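Local coordinates for protein beta-lactamase (Serratia marcescens, PDB 5GWA) that probably hydrolyses beta-lactam antibiotics to substituted beta-amino acids as a class A extended-spectrum beta-lactamase, and is inhibited by avibactam, at residues A[203-208]-A[260-265]; A[22-27]-A[265-270]; A[13-18]-A[36-41]; A[242-247]-A[269-274]. All coordinates share one frame; numbering follows the deposited sequence.

Interaction 1 of 4, residues A[203-208]-A[260-265]. With NA (sodium ion), chain M.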
# COMPACT_ATOMS: atom_id res chain seq x y z
N LYS A 203 -6.59 -17.91 -11.37
CA LYS A 203 -5.52 -18.84 -11.73
C LYS A 203 -5.30 -19.98 -10.72
O LYS A 203 -4.58 -20.91 -11.00
CB LYS A 203 -4.21 -18.05 -11.88
CG LYS A 203 -4.16 -17.15 -13.12
CD LYS A 203 -2.96 -16.21 -13.07
CE LYS A 203 -1.65 -16.96 -13.19
NZ LYS A 203 -1.45 -17.46 -14.57
N GLY A 204 -5.90 -19.89 -9.54
CA GLY A 204 -5.39 -20.65 -8.40
C GLY A 204 -5.38 -22.15 -8.56
O GLY A 204 -4.47 -22.83 -8.05
N LEU A 205 -6.45 -22.68 -9.13
CA LEU A 205 -6.61 -24.13 -9.26
C LEU A 205 -6.60 -24.61 -10.72
O LEU A 205 -6.91 -25.78 -10.99
CB LEU A 205 -7.86 -24.61 -8.53
CG LEU A 205 -7.91 -24.34 -7.05
CD1 LEU A 205 -9.31 -24.50 -6.48
CD2 LEU A 205 -6.93 -25.22 -6.29
N LEU A 206 -6.19 -23.74 -11.65
CA LEU A 206 -6.07 -24.12 -13.06
C LEU A 206 -4.70 -24.75 -13.31
O LEU A 206 -3.75 -24.55 -12.53
CB LEU A 206 -6.22 -22.88 -13.95
CG LEU A 206 -7.51 -22.10 -13.71
CD1 LEU A 206 -7.62 -21.07 -14.81
CD2 LEU A 206 -8.71 -23.01 -13.73
N PRO A 207 -4.58 -25.52 -14.39
CA PRO A 207 -3.30 -26.19 -14.61
C PRO A 207 -2.17 -25.17 -14.71
O PRO A 207 -2.36 -24.06 -15.23
CB PRO A 207 -3.51 -26.89 -15.95
CG PRO A 207 -4.98 -27.13 -16.03
CD PRO A 207 -5.59 -25.91 -15.38
N ASP A 208 -0.99 -25.53 -14.23
CA ASP A 208 0.19 -24.72 -14.44
C ASP A 208 0.29 -24.32 -15.90
O ASP A 208 0.07 -25.15 -16.78
CB ASP A 208 1.46 -25.49 -14.08
CG ASP A 208 1.56 -25.81 -12.61
OD1 ASP A 208 0.81 -25.24 -11.79
OD2 ASP A 208 2.41 -26.66 -12.29
N ASN A 260 -11.98 -16.19 0.75
CA ASN A 260 -12.45 -15.30 -0.30
C ASN A 260 -11.73 -15.60 -1.61
O ASN A 260 -12.36 -15.66 -2.67
CB ASN A 260 -12.30 -13.86 0.15
CG ASN A 260 -13.24 -13.50 1.31
OD1 ASN A 260 -14.34 -14.05 1.38
ND2 ASN A 260 -12.79 -12.66 2.21
N GLU A 261 -10.41 -15.80 -1.55
CA GLU A 261 -9.67 -16.14 -2.74
C GLU A 261 -10.04 -17.51 -3.26
O GLU A 261 -10.19 -17.72 -4.45
CB GLU A 261 -8.16 -16.04 -2.51
CG GLU A 261 -7.70 -14.65 -2.12
CD GLU A 261 -6.21 -14.44 -2.35
OE1 GLU A 261 -5.41 -15.12 -1.74
OE2 GLU A 261 -5.83 -13.59 -3.16
N LYS A 262 -10.19 -18.47 -2.35
CA LYS A 262 -10.56 -19.81 -2.71
C LYS A 262 -11.91 -19.89 -3.40
O LYS A 262 -12.07 -20.64 -4.35
CB LYS A 262 -10.54 -20.68 -1.45
CG LYS A 262 -10.86 -22.13 -1.67
CD LYS A 262 -9.73 -22.86 -2.37
CE LYS A 262 -8.70 -23.38 -1.38
NZ LYS A 262 -7.48 -23.90 -2.06
N ILE A 263 -12.84 -19.01 -3.01
CA ILE A 263 -14.13 -18.96 -3.70
C ILE A 263 -13.94 -18.66 -5.18
O ILE A 263 -14.51 -19.33 -6.05
CB ILE A 263 -15.07 -17.92 -3.07
CG1 ILE A 263 -15.62 -18.44 -1.73
CG2 ILE A 263 -16.25 -17.63 -3.98
CD1 ILE A 263 -16.22 -17.39 -0.85
N ILE A 264 -13.08 -17.68 -5.47
CA ILE A 264 -12.81 -17.36 -6.87
C ILE A 264 -12.16 -18.52 -7.61
O ILE A 264 -12.57 -18.88 -8.72
CB ILE A 264 -11.90 -16.10 -7.00
CG1 ILE A 264 -12.55 -14.91 -6.27
CG2 ILE A 264 -11.66 -15.76 -8.47
CD1 ILE A 264 -11.69 -13.68 -6.16
N ALA A 265 -11.17 -19.13 -6.95
CA ALA A 265 -10.37 -20.19 -7.56
C ALA A 265 -11.25 -21.42 -7.86
O ALA A 265 -11.17 -22.01 -8.93
CB ALA A 265 -9.21 -20.56 -6.64
NA NA M . -3.85 -14.64 -4.71
O HOH W 1 -8.78 -21.65 -10.42
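Leu205 rests on Ala265 where the loop between helix 182-193 and strand 212-218 meets the C-terminal helix 257-276, which packs on the antiparallel sheet of the class A beta-lactamase fold. The touching branch is CD1 of Leu205, 3.9 Å from the CB of Ala265. A first torsion of -59° sets Leu205 CG opposite its own carbonyl carbon, and from there the isobutyl group reaches the helix. That same Leu205 CD1 also meets the CD of Lys262, 4.4 Å away and about one helical turn earlier, so the lysine contributes its aliphatic stem to a patch near the surface. Small residues let the backbones approach: Gly204 has no side chain to intervene, and its CA lies 4.2 Å from the CB of Ala265.

Gly204 and Leu205 form the middle of a type I beta turn from Lys203 to Leu206, closed by a weak bond between Leu206 N and Lys203 O. A water joins this turn to the helix, accepting from Leu205 N at 2.9 Å and donating to Ala265 O at 2.8 Å. It thus serves a turn N-H that makes no direct polar bond to the helix. Behind the turn, the buried Leu206 packs on Cys268, Trp272 and Val212, which positions the loop from inside.

Farther out, Glu261 ties the helix to Arg201, a residue of the avibactam pocket, whose NE bonds to OE2. Glu261 OE1 forms a salt bridge with Lys76 of the second subunit, while Glu261 OE2 also binds a sodium ion at 2.7 Å.

Interaction 2 of 4, residues A[22-27]-A[265-270]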
# COMPACT_ATOMS: atom_id res chain seq x y z
N VAL A 22 -21.71 -13.20 -3.65
CA VAL A 22 -20.73 -13.50 -4.70
C VAL A 22 -21.40 -13.38 -6.06
O VAL A 22 -22.34 -14.10 -6.38
CB VAL A 22 -20.11 -14.89 -4.54
CG1 VAL A 22 -19.06 -15.13 -5.61
CG2 VAL A 22 -19.51 -15.04 -3.15
N GLY A 23 -20.90 -12.47 -6.88
CA GLY A 23 -21.40 -12.28 -8.23
C GLY A 23 -20.50 -12.96 -9.23
O GLY A 23 -19.28 -12.83 -9.14
N VAL A 24 -21.09 -13.69 -10.15
CA VAL A 24 -20.33 -14.45 -11.14
C VAL A 24 -20.88 -14.19 -12.53
O VAL A 24 -22.08 -14.26 -12.74
CB VAL A 24 -20.42 -15.95 -10.90
CG1 VAL A 24 -19.57 -16.69 -11.93
CG2 VAL A 24 -19.97 -16.29 -9.49
N ALA A 25 -20.01 -13.95 -13.52
CA ALA A 25 -20.43 -14.01 -14.92
C ALA A 25 -19.35 -14.66 -15.74
O ALA A 25 -18.15 -14.47 -15.48
CB ALA A 25 -20.76 -12.65 -15.48
N VAL A 26 -19.80 -15.37 -16.77
CA VAL A 26 -18.93 -16.04 -17.72
C VAL A 26 -19.54 -15.82 -19.10
O VAL A 26 -20.76 -15.92 -19.27
CB VAL A 26 -18.84 -17.56 -17.47
CG1 VAL A 26 -17.78 -18.19 -18.40
CG2 VAL A 26 -18.51 -17.88 -16.04
N LEU A 27 -18.69 -15.51 -20.07
CA LEU A 27 -19.10 -15.40 -21.47
C LEU A 27 -18.04 -16.05 -22.34
O LEU A 27 -16.86 -15.65 -22.32
CB LEU A 27 -19.25 -13.93 -21.82
CG LEU A 27 -20.14 -13.41 -22.92
CD1 LEU A 27 -21.52 -14.08 -22.83
CD2 LEU A 27 -20.28 -11.89 -22.75
N ALA A 265 -11.17 -19.13 -6.95
CA ALA A 265 -10.37 -20.19 -7.56
C ALA A 265 -11.25 -21.42 -7.86
O ALA A 265 -11.17 -22.01 -8.93
CB ALA A 265 -9.21 -20.56 -6.64
N GLU A 266 -12.12 -21.75 -6.91
CA GLU A 266 -12.97 -22.92 -7.03
C GLU A 266 -14.07 -22.71 -8.07
O GLU A 266 -14.30 -23.58 -8.90
CB GLU A 266 -13.60 -23.29 -5.71
CG GLU A 266 -12.60 -23.84 -4.70
CD GLU A 266 -12.27 -25.31 -4.91
OE1 GLU A 266 -12.56 -25.88 -5.98
OE2 GLU A 266 -11.68 -25.89 -3.97
N ILE A 267 -14.66 -21.52 -8.10
CA ILE A 267 -15.68 -21.21 -9.11
C ILE A 267 -15.04 -21.25 -10.51
O ILE A 267 -15.57 -21.84 -11.45
CB ILE A 267 -16.39 -19.86 -8.84
CG1 ILE A 267 -17.32 -20.01 -7.64
CG2 ILE A 267 -17.19 -19.41 -10.06
CD1 ILE A 267 -17.88 -18.72 -7.13
N CYS A 268 -13.87 -20.65 -10.64
CA CYS A 268 -13.18 -20.69 -11.91
C CYS A 268 -12.84 -22.12 -12.36
O CYS A 268 -13.04 -22.46 -13.50
CB CYS A 268 -11.92 -19.82 -11.88
SG CYS A 268 -11.20 -19.68 -13.55
N LYS A 269 -12.36 -22.94 -11.43
CA LYS A 269 -12.02 -24.34 -11.69
C LYS A 269 -13.25 -25.09 -12.18
O LYS A 269 -13.15 -25.93 -13.09
CB LYS A 269 -11.48 -24.95 -10.38
CG LYS A 269 -11.14 -26.44 -10.42
CD LYS A 269 -10.08 -26.78 -11.43
CE LYS A 269 -9.63 -28.23 -11.21
NZ LYS A 269 -9.56 -29.00 -12.46
N SER A 270 -14.39 -24.83 -11.54
CA SER A 270 -15.65 -25.48 -11.93
C SER A 270 -15.96 -25.13 -13.38
O SER A 270 -16.33 -26.00 -14.17
CB SER A 270 -16.83 -25.06 -11.04
OG SER A 270 -16.72 -25.61 -9.72
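Ile267 points from the C-terminal helix straight at the sheet, and Val22 and Val24 point back from strand 21-28, so that the branched side chains meet tip to tip. The delta methyl does most of the touching: Ile267 CD1 lies 4.0 Å from Val24 CG2 and 4.1 Å from Val22 CG1. It gets there because chi2 of 169° sets CD1 anti to CA, which extends the longer branch toward the strand. The shorter branch makes a second pairing, Ile267 CG2 against Val24 CG1 at 4.1 Å, so both forks of Val24 are engaged by one residue.

Alternation along the strand explains which residues take part. Val22 and Val24 face the helix, whereas the intervening Gly23 has no side chain to offer. Beta-branched residues suit an extended strand, and their short forks fill the gap between layers whose nearest CA atoms, Val24 and Ile267, are 8.5 Å apart.

This is the helix-on-sheet interface of the alpha/beta domain. Strand 21-28 is bonded through its backbone to strands 34-37 and 243-253, and its far face, carrying Ala25 and Leu27, is covered by helix 164-175. Ile11 and Leu15 of helix 4-15 extend the apolar patch beside Ile267 and Val22.

All three touching residues are buried and meet through methyl groups alone, so the cohesion here comes from dispersion and the exclusion of water, with no directional bond between the segments.

Interaction 3 of 4, residues A[13-18]-A[36-41]. With NA (sodium ion), chain K.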
# COMPACT_ATOMS: atom_id res chain seq x y z
N LYS A 13 -24.62 -24.15 -5.22
CA LYS A 13 -24.55 -25.03 -4.06
C LYS A 13 -23.27 -24.79 -3.27
O LYS A 13 -23.29 -24.74 -2.04
CB LYS A 13 -24.64 -26.49 -4.50
CG LYS A 13 -24.63 -27.48 -3.35
CD LYS A 13 -24.97 -28.89 -3.82
CE LYS A 13 -24.80 -29.91 -2.70
NZ LYS A 13 -24.69 -31.29 -3.24
N TYR A 14 -22.17 -24.60 -3.99
CA TYR A 14 -20.89 -24.20 -3.39
C TYR A 14 -21.00 -22.93 -2.55
O TYR A 14 -20.43 -22.79 -1.46
CB TYR A 14 -19.84 -24.04 -4.51
CG TYR A 14 -18.49 -23.54 -4.02
CD1 TYR A 14 -17.67 -24.34 -3.24
CD2 TYR A 14 -18.10 -22.23 -4.21
CE1 TYR A 14 -16.48 -23.87 -2.74
CE2 TYR A 14 -16.90 -21.77 -3.76
CZ TYR A 14 -16.09 -22.58 -3.00
OH TYR A 14 -14.92 -22.12 -2.49
N LEU A 15 -21.79 -21.99 -3.04
CA LEU A 15 -21.91 -20.70 -2.43
C LEU A 15 -22.85 -20.67 -1.22
O LEU A 15 -22.80 -19.74 -0.42
CB LEU A 15 -22.43 -19.71 -3.48
CG LEU A 15 -21.42 -19.21 -4.48
CD1 LEU A 15 -22.15 -18.29 -5.47
CD2 LEU A 15 -20.26 -18.50 -3.80
N LYS A 16 -23.61 -21.76 -1.03
CA LYS A 16 -24.62 -21.82 0.02
C LYS A 16 -24.09 -21.49 1.41
O LYS A 16 -24.78 -20.82 2.18
CB LYS A 16 -25.27 -23.22 0.05
CG LYS A 16 -26.43 -23.39 -0.91
CD LYS A 16 -26.91 -24.84 -0.97
CE LYS A 16 -27.12 -25.42 0.42
NZ LYS A 16 -27.96 -26.65 0.38
N ASP A 17 -22.93 -22.03 1.77
CA ASP A 17 -22.39 -21.83 3.12
C ASP A 17 -21.29 -20.80 3.21
O ASP A 17 -20.61 -20.71 4.24
CB ASP A 17 -21.90 -23.16 3.71
CG ASP A 17 -20.70 -23.72 2.98
OD1 ASP A 17 -20.17 -23.05 2.07
OD2 ASP A 17 -20.32 -24.87 3.28
N LYS A 18 -21.13 -19.99 2.17
CA LYS A 18 -20.14 -18.93 2.20
C LYS A 18 -20.81 -17.64 2.59
O LYS A 18 -21.84 -17.25 1.98
CB LYS A 18 -19.46 -18.79 0.82
CG LYS A 18 -18.87 -20.06 0.25
CD LYS A 18 -17.72 -20.58 1.11
CE LYS A 18 -17.12 -21.82 0.47
NZ LYS A 18 -18.14 -22.88 0.24
N ASN A 36 -24.53 -16.68 -15.54
CA ASN A 36 -24.61 -15.57 -14.59
C ASN A 36 -25.11 -16.10 -13.26
O ASN A 36 -26.02 -16.93 -13.22
CB ASN A 36 -25.59 -14.53 -15.09
CG ASN A 36 -25.11 -13.79 -16.32
OD1 ASN A 36 -23.95 -13.41 -16.43
ND2 ASN A 36 -26.00 -13.62 -17.27
N VAL A 37 -24.52 -15.63 -12.16
CA VAL A 37 -24.96 -15.92 -10.81
C VAL A 37 -25.00 -14.63 -10.00
O VAL A 37 -24.02 -13.89 -9.98
CB VAL A 37 -24.04 -16.94 -10.11
CG1 VAL A 37 -24.51 -17.18 -8.68
CG2 VAL A 37 -23.99 -18.22 -10.91
N ASN A 38 -26.13 -14.33 -9.37
CA ASN A 38 -26.28 -13.15 -8.53
C ASN A 38 -25.91 -11.88 -9.29
O ASN A 38 -25.40 -10.93 -8.70
CB ASN A 38 -25.48 -13.30 -7.24
CG ASN A 38 -25.92 -14.48 -6.43
OD1 ASN A 38 -27.10 -14.81 -6.37
ND2 ASN A 38 -24.96 -15.16 -5.80
N GLU A 39 -26.27 -11.83 -10.56
CA GLU A 39 -25.74 -10.80 -11.45
C GLU A 39 -26.45 -9.46 -11.42
O GLU A 39 -25.98 -8.51 -12.05
CB GLU A 39 -25.64 -11.30 -12.90
CG GLU A 39 -26.97 -11.34 -13.65
CD GLU A 39 -27.87 -12.53 -13.33
OE1 GLU A 39 -27.57 -13.40 -12.48
OE2 GLU A 39 -28.94 -12.56 -14.00
N LYS A 40 -27.62 -9.40 -10.78
CA LYS A 40 -28.38 -8.16 -10.78
C LYS A 40 -27.96 -7.22 -9.64
O LYS A 40 -28.43 -6.09 -9.57
CB LYS A 40 -29.87 -8.48 -10.78
CG LYS A 40 -30.35 -9.11 -12.09
CD LYS A 40 -31.80 -8.80 -12.39
CE LYS A 40 -32.22 -9.39 -13.72
NZ LYS A 40 -31.81 -8.47 -14.82
N HIS A 41 -27.08 -7.67 -8.76
CA HIS A 41 -26.55 -6.84 -7.71
C HIS A 41 -25.46 -5.93 -8.23
O HIS A 41 -24.90 -6.16 -9.32
CB HIS A 41 -26.07 -7.72 -6.55
CG HIS A 41 -27.14 -8.57 -5.96
ND1 HIS A 41 -27.99 -8.10 -4.97
CD2 HIS A 41 -27.55 -9.82 -6.24
CE1 HIS A 41 -28.81 -9.07 -4.61
NE2 HIS A 41 -28.54 -10.14 -5.35
NA NA K . -27.10 -7.72 -14.50
O HOH W 2 -29.33 -8.84 -15.63
O HOH W 3 -29.04 -5.86 -14.27
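Helix 4-15 leans on the outermost strand 34-37 of the sheet where Leu15 meets Val37. The two side chains approach tip to tip, with CD1 of Leu15 4.1 Å from CG1 of Val37. A first torsion of -78° turns Leu15 CG away from its carbonyl carbon, and the chain then runs extended to the strand. That CD1 also lies 4.2 Å from Asn38 ND2, a van der Waals approach to a methyl group; the polar partner of that amide nitrogen is the Val22 carbonyl.

In the alpha/beta domain, helix 4-15 lies with helix 257-276 on one face of the sheet, so a leucine facing the sheet is buried against the valines of the strands. A type I turn from Leu15 to Lys18 reverses the chain. Lys18 folds back so that its NZ lies over one face of the Tyr14 ring, offset toward the rim. The ammonium donates to Tyr14 O at 2.9 Å and forms a salt bridge with Asp17 OD1, approaching the carboxylate on the syn side.

On the strand side, Asn38 adopts left-handed backbone angles, which asparagine tolerates well, and starts a type I turn ending at His41. The turn presents the Glu39 carbonyl to a sodium ion that Asp165 also binds. Two waters complete the modelled shell, and Lys40 NZ donates to one of them at 2.6 Å.

Interaction 4 of 4, residues A[242-247]-A[269-274]; sequences KHFAIA and KSVWDY. With NA (sodium ion), chain R; SO4 (sulfate ion), chain C.
Phe244 of strand 243-253 meets Val271 and Trp272 of the C-terminal helix, and Ile246 meets Val271. The short segments 243-247 and 269-274 run nearly antiparallel, at 161°, their axes 11.0 Å apart at closest approach. The helical segment begins with Lys269, which points away from the strand. Its NZ forms a 2.6 Å salt bridge with Asp273 OD1, on the syn side of the carboxylate; the four-residue spacing brings opposite charges together on the outer side.

Val271 carries the centre of the contact. Its CG1 lies 3.9 Å from Phe244 CE2, and its CG2 is 4.3 Å from Ile246 CD1, so the two methyls of one compact residue serve two strand residues on the same face, two positions apart. Trp272 comes next, its side chain crossing that of Phe244 at about a right angle, and Trp272 CE3 meets the edge of the phenylalanine ring, 4.1 Å from CE1. Phe244 reaches both residues because chi1 is 63°, the crowded position between backbone N and carbonyl carbon. With their large rings, Phe244 and Trp272 span the 9.0 Å between their CA atoms. Asp273 then supplies the acceptor for Lys269, and Tyr274 turns to Thr4 and Leu7.

His243, alternating with Phe244, lies on the other side of the strand and gives a nearly straight bond from NE2 to O3 of a sulfate, 2.6 Å long; its carbonyl joins Glu30 at a sodium ion. Strand 243-253 runs between strands 21-28 and 227-237, with helix 257-276 and the adjacent helix 4-15 over one face and helix 164-175, touching Ala245 and Ala247, over the other.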
# COMPACT_ATOMS: atom_id res chain seq x y z
N LYS A 242 -9.38 -21.78 -27.54
CA LYS A 242 -10.55 -20.96 -27.40
C LYS A 242 -10.42 -20.21 -26.07
O LYS A 242 -9.61 -20.60 -25.21
CB LYS A 242 -11.82 -21.84 -27.40
CG LYS A 242 -12.17 -22.47 -28.75
CD LYS A 242 -12.72 -21.44 -29.72
CE LYS A 242 -12.51 -21.84 -31.18
NZ LYS A 242 -13.52 -22.83 -31.65
N HIS A 243 -11.35 -19.28 -25.84
CA HIS A 243 -11.26 -18.37 -24.67
C HIS A 243 -12.60 -18.18 -23.98
O HIS A 243 -13.64 -18.21 -24.62
CB HIS A 243 -10.79 -17.00 -25.11
CG HIS A 243 -9.49 -17.03 -25.86
ND1 HIS A 243 -9.43 -17.19 -27.22
CD2 HIS A 243 -8.21 -16.89 -25.45
CE1 HIS A 243 -8.17 -17.21 -27.62
NE2 HIS A 243 -7.40 -17.03 -26.56
N PHE A 244 -12.55 -17.91 -22.68
CA PHE A 244 -13.74 -17.43 -21.98
C PHE A 244 -13.39 -16.23 -21.11
O PHE A 244 -12.32 -16.18 -20.50
CB PHE A 244 -14.46 -18.54 -21.21
CG PHE A 244 -13.66 -19.16 -20.08
CD1 PHE A 244 -12.79 -20.21 -20.32
CD2 PHE A 244 -13.88 -18.80 -18.76
CE1 PHE A 244 -12.06 -20.77 -19.30
CE2 PHE A 244 -13.18 -19.41 -17.72
CZ PHE A 244 -12.30 -20.43 -17.98
N ALA A 245 -14.32 -15.28 -21.06
CA ALA A 245 -14.25 -14.18 -20.11
C ALA A 245 -14.99 -14.55 -18.84
O ALA A 245 -16.03 -15.23 -18.91
CB ALA A 245 -14.83 -12.93 -20.71
N ILE A 246 -14.38 -14.28 -17.70
CA ILE A 246 -14.97 -14.59 -16.42
C ILE A 246 -14.74 -13.42 -15.46
O ILE A 246 -13.69 -12.80 -15.45
CB ILE A 246 -14.43 -15.92 -15.84
CG1 ILE A 246 -15.02 -16.25 -14.48
CG2 ILE A 246 -12.91 -15.91 -15.79
CD1 ILE A 246 -14.85 -17.70 -14.09
N ALA A 247 -15.75 -13.13 -14.65
CA ALA A 247 -15.62 -12.15 -13.60
C ALA A 247 -16.23 -12.66 -12.32
O ALA A 247 -17.37 -13.16 -12.33
CB ALA A 247 -16.29 -10.87 -14.02
N LYS A 269 -12.36 -22.94 -11.43
CA LYS A 269 -12.02 -24.34 -11.69
C LYS A 269 -13.25 -25.09 -12.18
O LYS A 269 -13.15 -25.93 -13.09
CB LYS A 269 -11.48 -24.95 -10.38
CG LYS A 269 -11.14 -26.44 -10.42
CD LYS A 269 -10.08 -26.78 -11.43
CE LYS A 269 -9.63 -28.23 -11.21
NZ LYS A 269 -9.56 -29.00 -12.46
N SER A 270 -14.39 -24.83 -11.54
CA SER A 270 -15.65 -25.48 -11.93
C SER A 270 -15.96 -25.13 -13.38
O SER A 270 -16.33 -26.00 -14.17
CB SER A 270 -16.83 -25.06 -11.04
OG SER A 270 -16.72 -25.61 -9.72
N VAL A 271 -15.80 -23.86 -13.73
CA VAL A 271 -16.12 -23.42 -15.08
C VAL A 271 -15.14 -24.02 -16.08
O VAL A 271 -15.53 -24.50 -17.14
CB VAL A 271 -16.13 -21.87 -15.17
CG1 VAL A 271 -16.28 -21.40 -16.59
CG2 VAL A 271 -17.22 -21.30 -14.30
N TRP A 272 -13.86 -23.98 -15.73
CA TRP A 272 -12.80 -24.57 -16.53
C TRP A 272 -13.09 -26.06 -16.78
O TRP A 272 -13.07 -26.51 -17.93
CB TRP A 272 -11.45 -24.39 -15.82
CG TRP A 272 -10.32 -25.14 -16.43
CD1 TRP A 272 -9.94 -26.43 -16.15
CD2 TRP A 272 -9.39 -24.66 -17.40
NE1 TRP A 272 -8.84 -26.77 -16.88
CE2 TRP A 272 -8.54 -25.74 -17.73
CE3 TRP A 272 -9.25 -23.47 -18.11
CZ2 TRP A 272 -7.44 -25.58 -18.57
CZ3 TRP A 272 -8.18 -23.34 -18.99
CH2 TRP A 272 -7.32 -24.40 -19.25
N ASP A 273 -13.38 -26.80 -15.71
CA ASP A 273 -13.61 -28.24 -15.83
C ASP A 273 -14.79 -28.51 -16.78
O ASP A 273 -14.70 -29.40 -17.59
CB ASP A 273 -13.88 -28.88 -14.46
CG ASP A 273 -12.62 -29.06 -13.63
OD1 ASP A 273 -11.50 -28.97 -14.19
OD2 ASP A 273 -12.76 -29.35 -12.43
N TYR A 274 -15.85 -27.71 -16.71
CA TYR A 274 -17.00 -27.85 -17.61
C TYR A 274 -16.63 -27.57 -19.06
O TYR A 274 -16.96 -28.35 -19.99
CB TYR A 274 -18.12 -26.90 -17.17
CG TYR A 274 -19.32 -26.96 -18.09
CD1 TYR A 274 -20.24 -27.99 -17.98
CD2 TYR A 274 -19.44 -26.07 -19.15
CE1 TYR A 274 -21.30 -28.09 -18.88
CE2 TYR A 274 -20.50 -26.16 -20.04
CZ TYR A 274 -21.41 -27.18 -19.90
OH TYR A 274 -22.48 -27.25 -20.78
NA NA R . -15.31 -19.69 -26.61
S SO4 C . -3.38 -16.87 -26.12
O1 SO4 C . -3.00 -16.22 -27.39
O2 SO4 C . -3.04 -15.82 -25.17
O3 SO4 C . -4.82 -17.13 -26.30
O4 SO4 C . -2.57 -18.10 -26.05

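From the N terminus, interaction 3 closes first, a short loop that brings helix 4-15 back to strand 34-37. Interaction 2 opens inside that loop, at strand 21-28, and closes only at the C-terminal helix, so the two cross; their strands are neighbours in the sheet. Within the long loop of interaction 2 lies all of interaction 1, which joins the 203-208 loop to an earlier turn of helix 257-276. Interaction 4 opens at 242-247, crosses interaction 1, and ends on the same part of the helix as interaction 2. Interactions 1, 2 and 4 thus tie a loop and two adjacent strands to one helix, while interaction 3 joins the N-terminal helix to the sheet's edge strand.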